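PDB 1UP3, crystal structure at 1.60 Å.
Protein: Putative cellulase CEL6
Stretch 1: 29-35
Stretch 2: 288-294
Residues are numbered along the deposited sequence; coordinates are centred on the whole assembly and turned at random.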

# COMPACT_ATOMS: atom_id res chain seq x y z
N ASN A 29 -5.37 11.86 -23.52
CA ASN A 29 -3.98 11.66 -23.27
C ASN A 29 -3.74 10.17 -22.99
O ASN A 29 -4.35 9.60 -22.05
CB ASN A 29 -3.57 12.53 -22.08
CG ASN A 29 -2.12 12.41 -21.73
OD1 ASN A 29 -1.71 11.48 -21.04
ND2 ASN A 29 -1.32 13.39 -22.14
N ALA A 30 -2.88 9.55 -23.80
CA ALA A 30 -2.68 8.11 -23.73
C ALA A 30 -2.10 7.68 -22.39
O ALA A 30 -2.43 6.58 -21.90
CB ALA A 30 -1.75 7.65 -24.87
N GLU A 31 -1.23 8.51 -21.84
CA GLU A 31 -0.54 8.17 -20.60
C GLU A 31 -1.52 8.19 -19.44
O GLU A 31 -1.53 7.28 -18.62
CB GLU A 31 0.61 9.15 -20.30
CG GLU A 31 1.78 9.08 -21.28
CD GLU A 31 1.45 9.69 -22.66
OE1 GLU A 31 0.80 10.74 -22.72
OE2 GLU A 31 1.84 9.12 -23.71
N LEU A 32 -2.36 9.22 -19.37
CA LEU A 32 -3.34 9.27 -18.28
C LEU A 32 -4.37 8.16 -18.40
O LEU A 32 -4.78 7.57 -17.40
CB LEU A 32 -4.05 10.61 -18.21
CG LEU A 32 -3.26 11.81 -17.78
CD1 LEU A 32 -4.09 13.06 -17.90
CD2 LEU A 32 -2.84 11.65 -16.29
N THR A 33 -4.80 7.86 -19.63
CA THR A 33 -5.76 6.81 -19.83
C THR A 33 -5.16 5.46 -19.36
O THR A 33 -5.85 4.68 -18.74
CB THR A 33 -6.18 6.78 -21.27
OG1 THR A 33 -7.00 7.93 -21.53
CG2 THR A 33 -7.06 5.59 -21.57
N SER A 34 -3.90 5.20 -19.68
CA SER A 34 -3.23 3.95 -19.28
C SER A 34 -3.23 3.78 -17.77
O SER A 34 -3.66 2.75 -17.25
CB SER A 34 -1.80 3.91 -19.78
OG SER A 34 -1.19 2.68 -19.42
N VAL A 35 -2.77 4.81 -17.07
CA VAL A 35 -2.75 4.80 -15.60
C VAL A 35 -4.16 4.65 -15.02
O VAL A 35 -4.39 3.86 -14.10
CB VAL A 35 -2.04 6.09 -15.07
CG1 VAL A 35 -2.20 6.26 -13.56
CG2 VAL A 35 -0.55 6.08 -15.50
N LEU A 288 5.80 9.29 -15.43
CA LEU A 288 5.98 7.87 -15.11
C LEU A 288 5.62 6.97 -16.30
O LEU A 288 6.34 6.03 -16.60
CB LEU A 288 5.14 7.47 -13.90
CG LEU A 288 5.68 8.01 -12.56
CD1 LEU A 288 4.59 7.97 -11.53
CD2 LEU A 288 6.89 7.21 -12.05
N ALA A 289 4.51 7.27 -16.96
CA ALA A 289 4.09 6.52 -18.16
C ALA A 289 5.02 6.74 -19.35
O ALA A 289 5.42 5.76 -20.02
CB ALA A 289 2.67 6.92 -18.55
N HIS A 290 5.38 7.99 -19.62
CA HIS A 290 6.35 8.29 -20.69
C HIS A 290 7.66 7.55 -20.50
O HIS A 290 8.25 7.05 -21.46
CB HIS A 290 6.65 9.80 -20.72
CG HIS A 290 7.46 10.24 -21.89
ND1 HIS A 290 6.95 10.31 -23.17
CD2 HIS A 290 8.76 10.63 -21.97
CE1 HIS A 290 7.90 10.74 -23.99
NE2 HIS A 290 9.00 10.93 -23.29
N ASN A 291 8.17 7.52 -19.27
CA ASN A 291 9.42 6.84 -19.00
C ASN A 291 9.32 5.32 -19.16
O ASN A 291 10.35 4.66 -19.35
CB ASN A 291 9.94 7.21 -17.60
CG ASN A 291 10.34 8.70 -17.49
OD1 ASN A 291 10.56 9.39 -18.51
ND2 ASN A 291 10.43 9.19 -16.25
N ALA A 292 8.09 4.80 -19.09
CA ALA A 292 7.81 3.38 -19.35
C ALA A 292 7.59 3.15 -20.85
O ALA A 292 7.18 2.05 -21.26
CB ALA A 292 6.60 2.91 -18.55
N GLY A 293 7.78 4.20 -21.66
CA GLY A 293 7.62 4.12 -23.11
C GLY A 293 6.21 4.26 -23.61
O GLY A 293 5.97 4.08 -24.82
N GLN A 294 5.27 4.63 -22.73
CA GLN A 294 3.89 4.89 -23.10
C GLN A 294 3.57 6.38 -23.27
O GLN A 294 4.44 7.26 -23.21
CB GLN A 294 2.96 4.26 -22.07
CG GLN A 294 2.92 2.75 -22.21
CD GLN A 294 2.10 2.10 -21.11
OE1 GLN A 294 2.63 1.33 -20.31
NE2 GLN A 294 0.82 2.42 -21.07
OXT GLN A 294 2.41 6.73 -23.53

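Two carboxylates rarely approach each other closely unless something offsets their repulsion, yet in this contact OE2 of E31 lies 2.5 Å from OXT of Q294, the C-terminal residue of the chain. Two fully ionised groups would be expected to repel at such a separation. The usual reading of so short an oxygen-oxygen distance is that one acid group probably holds a proton and donates it to the other, although the heavy atoms do not tell which. The second oxygen of the terminal carboxylate is also near, with Q294 O 3.2 Å from E31 OE2.

The example illustrates a general principle: a chain terminus can be held against a distant part of the fold by a few well-placed polar atoms where the backbones also lie close. Here the partners are separated by more than 250 residues in sequence. One is the first turns of a helix that starts at A30; the other is the last helical residues of the chain and the short tail that follows them. The backbones are nearest at E31 and A289, whose CA atoms are 5.5 Å apart. At this point of closest backbone approach, A289 directs its CB toward the other stretch and meets E31 CB at 3.5 Å. The side chain of E31 then runs on past the backbone of the second helix, its CG 4.1 Å from H290 N. Its CA-to-CB bond points sideways, but chi1 in m followed by chi2 in p brings the carboxylate nearer to the tail. Nonpolar packing by the first part of the side chain and a short polar approach at its end are thus combined in a single residue.

The tail turns toward it. Q294 N donates to A289 O at 2.9 Å and G293 N to H290 O, also at 2.9 Å, so the tail folds back on the end of its own helix rather than extending away from it. G293 has a positive phi of 83°, a conformation that favours glycine, and it passes the chain on to Q294 without touching the first stretch.

The side chain of Q294 makes a hydrogen bond to the first helix. With chi1 in m and chi2 in t it reaches out to S34, and Q294 NE2 donates to S34 OG at 2.6 Å. The distance is short, but the N-H...acceptor angle of 133° is well away from linear. S34 lies one helical turn beyond E31, and its CB points toward the other stretch, so the terminal residue meets two successive turns, one through its carboxylate and the other through its amide.

The start of the first helix is organised independently. N29 occupies the N-cap position, and its OD1 accepts from L32 N at 2.9 Å, satisfying an amide that has no earlier helical carbonyl to bond. The whole contact buries only 247 Å², with Q294 and E31 covered most.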